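Local coordinates for protein ribosomal RNA small subunit methyltransferase E (Legionella pneumophila, PDB 5O95) that probably methylates N3 of a single uridine in the 16S rRNA of the assembled 30S ribosomal subunit, using S-adenosyl-L-methionine as methyl donor, at residues Val4-Ile9 with Gln42-Asn47; Tyr15-Leu20 with Ala70-Val75. One frame throughout, in Å; residues are numbered along the deposited sequence.

Contact 1 of 2, residues Val4-Ile9 with Gln42-Asn47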
loop_
_atom_site.group_PDB
_atom_site.type_symbol
_atom_site.label_atom_id
_atom_site.label_comp_id
_atom_site.label_asym_id
_atom_site.label_seq_id
_atom_site.Cartn_x
_atom_site.Cartn_y
_atom_site.Cartn_z
ATOM N N VAL B 4 -8.432 4.079 24.521
ATOM C CA VAL B 4 -7.061 3.910 24.056
ATOM C C VAL B 4 -6.818 2.434 23.772
ATOM O O VAL B 4 -7.239 1.561 24.540
ATOM C CB VAL B 4 -6.075 4.441 25.116
ATOM C CG1 VAL B 4 -4.661 4.517 24.553
ATOM C CG2 VAL B 4 -6.531 5.795 25.648
ATOM N N ARG B 5 -6.143 2.145 22.662
ATOM C CA ARG B 5 -5.801 0.768 22.339
ATOM C C ARG B 5 -4.550 0.355 23.102
ATOM O O ARG B 5 -3.579 1.111 23.181
ATOM C CB ARG B 5 -5.564 0.613 20.839
ATOM C CG ARG B 5 -5.373 -0.829 20.420
ATOM C CD ARG B 5 -4.915 -0.922 18.988
ATOM N NE ARG B 5 -4.548 -2.284 18.623
ATOM C CZ ARG B 5 -3.890 -2.594 17.514
ATOM N NH1 ARG B 5 -3.530 -1.633 16.673
ATOM N NH2 ARG B 5 -3.590 -3.857 17.247
ATOM N N THR B 6 -4.586 -0.848 23.677
ATOM C CA THR B 6 -3.499 -1.295 24.533
ATOM C C THR B 6 -2.237 -1.511 23.704
ATOM O O THR B 6 -2.275 -2.130 22.638
ATOM C CB THR B 6 -3.890 -2.577 25.281
ATOM O OG1 THR B 6 -5.105 -2.359 26.011
ATOM C CG2 THR B 6 -2.801 -2.985 26.283
ATOM N N ILE B 7 -1.118 -0.998 24.214
ATOM C CA ILE B 7 0.181 -1.203 23.591
ATOM C C ILE B 7 0.531 -2.688 23.580
ATOM O O ILE B 7 0.440 -3.375 24.609
ATOM C CB ILE B 7 1.226 -0.377 24.355
ATOM C CG1 ILE B 7 0.975 1.122 24.152
ATOM C CG2 ILE B 7 2.634 -0.770 23.949
ATOM C CD1 ILE B 7 1.153 1.578 22.728
ATOM N N ARG B 8 0.957 -3.190 22.418
ATOM C CA ARG B 8 1.379 -4.570 22.234
ATOM C C ARG B 8 2.892 -4.643 22.069
ATOM O O ARG B 8 3.484 -3.822 21.361
ATOM C CB ARG B 8 0.742 -5.180 20.985
ATOM C CG ARG B 8 -0.733 -5.487 21.153
ATOM C CD ARG B 8 -1.405 -5.632 19.788
ATOM N NE ARG B 8 -0.687 -6.563 18.926
ATOM C CZ ARG B 8 -0.718 -7.890 19.047
ATOM N NH1 ARG B 8 -1.456 -8.485 20.017
ATOM N NH2 ARG B 8 -0.012 -8.636 18.229
ATOM N N ILE B 9 3.509 -5.642 22.705
ATOM C CA ILE B 9 4.964 -5.800 22.724
ATOM C C ILE B 9 5.277 -7.278 22.533
ATOM O O ILE B 9 4.777 -8.122 23.285
ATOM C CB ILE B 9 5.577 -5.314 24.060
ATOM C CG1 ILE B 9 5.272 -3.831 24.326
ATOM C CG2 ILE B 9 7.081 -5.583 24.113
ATOM C CD1 ILE B 9 5.969 -2.879 23.317
ATOM N N GLN B 42 -0.875 -0.541 31.367
ATOM C CA GLN B 42 -1.148 -1.868 30.840
ATOM C C GLN B 42 -0.383 -2.120 29.548
ATOM O O GLN B 42 -0.133 -1.203 28.756
ATOM C CB GLN B 42 -2.641 -2.026 30.563
ATOM C CG GLN B 42 -3.505 -1.807 31.785
ATOM C CD GLN B 42 -3.309 -2.903 32.805
ATOM O OE1 GLN B 42 -3.248 -4.082 32.454
ATOM N NE2 GLN B 42 -3.191 -2.523 34.073
ATOM N N LEU B 43 -0.051 -3.392 29.324
ATOM C CA LEU B 43 0.587 -3.862 28.105
ATOM C C LEU B 43 0.009 -5.221 27.761
ATOM O O LEU B 43 -0.375 -5.989 28.642
ATOM C CB LEU B 43 2.105 -4.108 28.295
ATOM C CG LEU B 43 3.062 -2.949 28.528
ATOM C CD1 LEU B 43 4.456 -3.460 28.863
ATOM C CD2 LEU B 43 3.106 -2.094 27.280
ATOM N N THR B 44 -0.026 -5.523 26.476
ATOM C CA THR B 44 -0.350 -6.855 25.993
ATOM C C THR B 44 0.922 -7.400 25.380
ATOM O O THR B 44 1.371 -6.906 24.345
ATOM C CB THR B 44 -1.465 -6.816 24.952
ATOM O OG1 THR B 44 -2.664 -6.265 25.519
ATOM C CG2 THR B 44 -1.754 -8.235 24.433
ATOM N N LEU B 45 1.549 -8.370 26.038
ATOM C CA LEU B 45 2.678 -9.039 25.418
ATOM C C LEU B 45 2.151 -10.166 24.548
ATOM O O LEU B 45 1.085 -10.713 24.799
ATOM C CB LEU B 45 3.604 -9.634 26.478
ATOM C CG LEU B 45 3.899 -8.667 27.612
ATOM C CD1 LEU B 45 4.734 -9.373 28.699
ATOM C CD2 LEU B 45 4.592 -7.399 27.112
ATOM N N PHE B 46 2.892 -10.498 23.497
ATOM C CA PHE B 46 2.591 -11.713 22.761
ATOM C C PHE B 46 3.909 -12.373 22.401
ATOM O O PHE B 46 4.949 -11.716 22.317
ATOM C CB PHE B 46 1.722 -11.446 21.523
ATOM C CG PHE B 46 2.399 -10.575 20.499
ATOM C CD1 PHE B 46 2.425 -9.201 20.678
ATOM C CD2 PHE B 46 3.040 -11.139 19.404
ATOM C CE1 PHE B 46 3.066 -8.374 19.745
ATOM C CE2 PHE B 46 3.682 -10.309 18.462
ATOM C CZ PHE B 46 3.707 -8.943 18.656
ATOM N N ASN B 47 3.857 -13.688 22.186
ATOM C CA ASN B 47 5.071 -14.499 22.199
ATOM C C ASN B 47 5.410 -15.131 20.854
ATOM O O ASN B 47 6.342 -15.946 20.774
ATOM C CB ASN B 47 5.011 -15.561 23.311
ATOM C CG ASN B 47 4.024 -16.685 23.018
ATOM O OD1 ASN B 47 3.183 -16.590 22.117
ATOM N ND2 ASN B 47 4.088 -17.747 23.838
HETATM O O HOH W 1 -1.290 0.356 26.847
#

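Contact 2 of 2, residues Tyr15-Leu20 with Ala70-Val75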
loop_
_atom_site.group_PDB
_atom_site.type_symbol
_atom_site.label_atom_id
_atom_site.label_comp_id
_atom_site.label_asym_id
_atom_site.label_seq_id
_atom_site.Cartn_x
_atom_site.Cartn_y
_atom_site.Cartn_z
ATOM N N TYR B 15 4.844 -18.075 29.623
ATOM C CA TYR B 15 4.671 -17.386 30.892
ATOM C C TYR B 15 3.352 -17.819 31.505
ATOM O O TYR B 15 2.461 -18.307 30.810
ATOM C CB TYR B 15 4.719 -15.853 30.762
ATOM C CG TYR B 15 5.996 -15.453 30.089
ATOM C CD1 TYR B 15 7.181 -15.426 30.805
ATOM C CD2 TYR B 15 6.034 -15.192 28.717
ATOM C CE1 TYR B 15 8.376 -15.122 30.201
ATOM C CE2 TYR B 15 7.233 -14.884 28.093
ATOM C CZ TYR B 15 8.399 -14.857 28.849
ATOM O OH TYR B 15 9.598 -14.558 28.238
ATOM N N GLN B 16 3.255 -17.639 32.814
ATOM C CA GLN B 16 2.061 -18.026 33.547
ATOM C C GLN B 16 1.510 -16.831 34.302
ATOM O O GLN B 16 2.260 -15.924 34.654
ATOM C CB GLN B 16 2.372 -19.133 34.566
ATOM C CG GLN B 16 2.996 -20.381 33.956
ATOM C CD GLN B 16 2.221 -20.910 32.760
ATOM O OE1 GLN B 16 0.990 -20.947 32.770
ATOM N NE2 GLN B 16 2.942 -21.320 31.717
ATOM N N PRO B 17 0.211 -16.821 34.614
ATOM C CA PRO B 17 -0.330 -15.702 35.391
ATOM C C PRO B 17 0.418 -15.541 36.702
ATOM O O PRO B 17 0.831 -16.521 37.328
ATOM C CB PRO B 17 -1.788 -16.113 35.625
ATOM C CG PRO B 17 -2.120 -16.930 34.423
ATOM C CD PRO B 17 -0.851 -17.717 34.125
ATOM N N GLY B 18 0.582 -14.291 37.123
ATOM C CA GLY B 18 1.277 -13.985 38.354
ATOM C C GLY B 18 2.782 -13.876 38.231
ATOM O O GLY B 18 3.431 -13.467 39.199
ATOM N N GLN B 19 3.361 -14.214 37.077
ATOM C CA GLN B 19 4.808 -14.152 36.948
ATOM C C GLN B 19 5.270 -12.723 36.714
ATOM O O GLN B 19 4.557 -11.906 36.125
ATOM C CB GLN B 19 5.298 -15.044 35.808
ATOM C CG GLN B 19 5.247 -16.530 36.192
ATOM C CD GLN B 19 5.661 -17.465 35.072
ATOM O OE1 GLN B 19 5.915 -17.035 33.948
ATOM N NE2 GLN B 19 5.726 -18.756 35.376
ATOM N N LEU B 20 6.476 -12.432 37.187
ATOM C CA LEU B 20 7.140 -11.165 36.926
ATOM C C LEU B 20 8.110 -11.362 35.771
ATOM O O LEU B 20 8.900 -12.310 35.769
ATOM C CB LEU B 20 7.899 -10.683 38.163
ATOM C CG LEU B 20 8.489 -9.271 38.054
ATOM C CD1 LEU B 20 7.391 -8.223 37.977
ATOM C CD2 LEU B 20 9.408 -8.997 39.242
ATOM N N ALA B 70 -0.759 -10.799 34.329
ATOM C CA ALA B 70 -2.024 -11.063 35.013
ATOM C C ALA B 70 -2.769 -12.256 34.429
ATOM O O ALA B 70 -3.372 -13.040 35.177
ATOM C CB ALA B 70 -2.921 -9.827 34.944
ATOM N N SER B 71 -2.769 -12.408 33.110
ATOM C CA SER B 71 -3.580 -13.449 32.502
ATOM C C SER B 71 -3.061 -13.724 31.099
ATOM O O SER B 71 -2.285 -12.941 30.532
ATOM C CB SER B 71 -5.063 -13.077 32.497
ATOM O OG SER B 71 -5.246 -11.952 31.652
ATOM N N VAL B 72 -3.439 -14.890 30.580
ATOM C CA VAL B 72 -2.972 -15.397 29.292
ATOM C C VAL B 72 -4.184 -15.787 28.458
ATOM O O VAL B 72 -5.148 -16.347 28.986
ATOM C CB VAL B 72 -2.042 -16.616 29.477
ATOM C CG1 VAL B 72 -1.392 -16.998 28.141
ATOM C CG2 VAL B 72 -0.981 -16.324 30.517
ATOM N N LEU B 73 -4.163 -15.475 27.155
ATOM C CA LEU B 73 -5.302 -15.784 26.294
ATOM C C LEU B 73 -4.776 -16.238 24.944
ATOM O O LEU B 73 -3.878 -15.597 24.393
ATOM C CB LEU B 73 -6.192 -14.552 26.090
ATOM C CG LEU B 73 -7.458 -14.797 25.265
ATOM C CD1 LEU B 73 -8.402 -15.747 26.014
ATOM C CD2 LEU B 73 -8.179 -13.486 24.969
ATOM N N GLU B 74 -5.304 -17.336 24.417
ATOM C CA GLU B 74 -4.930 -17.764 23.074
ATOM C C GLU B 74 -5.691 -16.925 22.056
ATOM O O GLU B 74 -6.930 -16.873 22.085
ATOM C CB GLU B 74 -5.209 -19.251 22.887
ATOM C CG GLU B 74 -4.493 -20.075 23.953
ATOM C CD GLU B 74 -4.243 -21.513 23.549
ATOM O OE1 GLU B 74 -4.718 -21.922 22.471
ATOM O OE2 GLU B 74 -3.565 -22.234 24.315
ATOM N N VAL B 75 -4.948 -16.251 21.169
ATOM C CA VAL B 75 -5.540 -15.347 20.184
ATOM C C VAL B 75 -4.769 -15.488 18.870
ATOM O O VAL B 75 -3.553 -15.255 18.824
ATOM C CB VAL B 75 -5.528 -13.872 20.634
ATOM C CG1 VAL B 75 -6.210 -12.979 19.577
ATOM C CG2 VAL B 75 -6.167 -13.677 21.988
#

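Contact 1 of 2, residues Val4-Ile9 with Gln42-Asn47
Arg8 lays its guanidinium flat on the ring of Phe46, the two planes only 10° apart. The overlap is off-centre: NH2 of Arg8 sits over the rim, 3.4 Å from CE1 of Phe46, and CZ lies 4.2 Å from the ring centroid in a cation-pi contact. The arginine chain bends at chi3 (51°), which sets NE off the line of the chain. Beneath this stack the backbones pair in parallel, Arg8 beside Thr44 and Ile9 beside Leu45. Thr44 N gives an almost straight bond to Ile7 O (2.9 Å), Thr44 O accepts Ile9 N, and Phe46 N reaches Ile9 O at 3.0 Å. Where the pairing runs out, one water takes over, accepting from Ile7 N and donating to Gln42 O. Thr44 shares its face of the sheet with Arg8, and its OG1 is met by CG2 of Thr6, from the loop ahead of the strand, at 3.4 Å, the two side chains crossing at about a right angle. The opposite face carries Ile9 and Leu45, with CD2 of Leu45 3.8 Å from CB of Ile9; CD2 of Leu43 makes a further apolar contact, 3.6 Å from CG2 of Ile7. Further out, the guanidinium is fixed by hydrogen bonds from NE to Glu143 O and from NH2 to Cys142 O and Asn148 OD1, while Ile9 packs on Ala27, His30 and Val31 of helix 25-34. This is the parallel edge pairing of a mixed beta sheet in the PUA-like domain, with a cation-pi stack whose arginine is also held by Cys142, Glu143 and Asn148.

Contact 2 of 2, residues Tyr15-Leu20 with Ala70-Val75
Pro17 rests its ring against the backbone of Ala70 and the side chain of Val72, and its carbons can be taken in turn. CB comes first, 3.5 Å from Ala70 O, a van der Waals contact with the carbonyl. CG lies between neighbours, 4.1 Å from CG2 of Val72 and 4.2 Å from CA of Ser71. CD, the ring carbon bonded back to the proline nitrogen, ends on CG2 of Val72 at 3.9 Å. That same methyl also approaches Tyr15 O at 4.0 Å, so a single branch of the valine serves both residues. The first torsion of Val72 explains the choice: CG2 stands anti to the carbonyl carbon, beside the backbone N, on the side of the proline. The two side chains cross at about a right angle, and the contact between the segments is made by packing alone.

The loop that presents Pro17 is shaped from within. Residues Gln16 to Gln19 form a type II beta turn, closed by Gln19 N to Gln16 O at 3.2 Å, with Pro17 and Gly18 at its two central positions. The side chain of Gln19 folds back as well: OE1 accepts Gln16 N at 3.0 Å, the donor standing above the plane of the amide carbonyl.

Beyond the turn, Gly18 and Gln19 make backbone hydrogen bonds with Ile69, which bring the chain alongside strand 64-74 just before strand 20-22 begins. On its other flank that strand pairs with strand 51-61, where Ala70 and Ser71 both face Thr54 in a classic beta bulge. The turn thus lies at the surface, at the edge of the five-stranded mixed sheet, beside strand 64-74 and leading into strand 20-22.

In the fold
Both contacts belong to the mixed sheet of the PUA-like domain, where the strand order is 8-10, 42-46, 51-61, 64-74, 20-22. Contact 1 pairs one outermost strand with its neighbour; contact 2 sets the turn before the other outermost strand against strand 64-74, so strand 51-61 runs between them. Their centres are 12 Å apart and their nearest atoms about 5 Å, without touching. The segments alternate along the chain, since residues 4-9 lead on to 15-20 before 42-47 and 70-75. Both lie away from the S-adenosyl-L-methionine site, which includes Leu174, Gly197 and Leu220. Segment 4-9 does reach the second subunit: Arg5 packs on Val224 of that subunit, between the cofactor-binding Arg223 and Leu225.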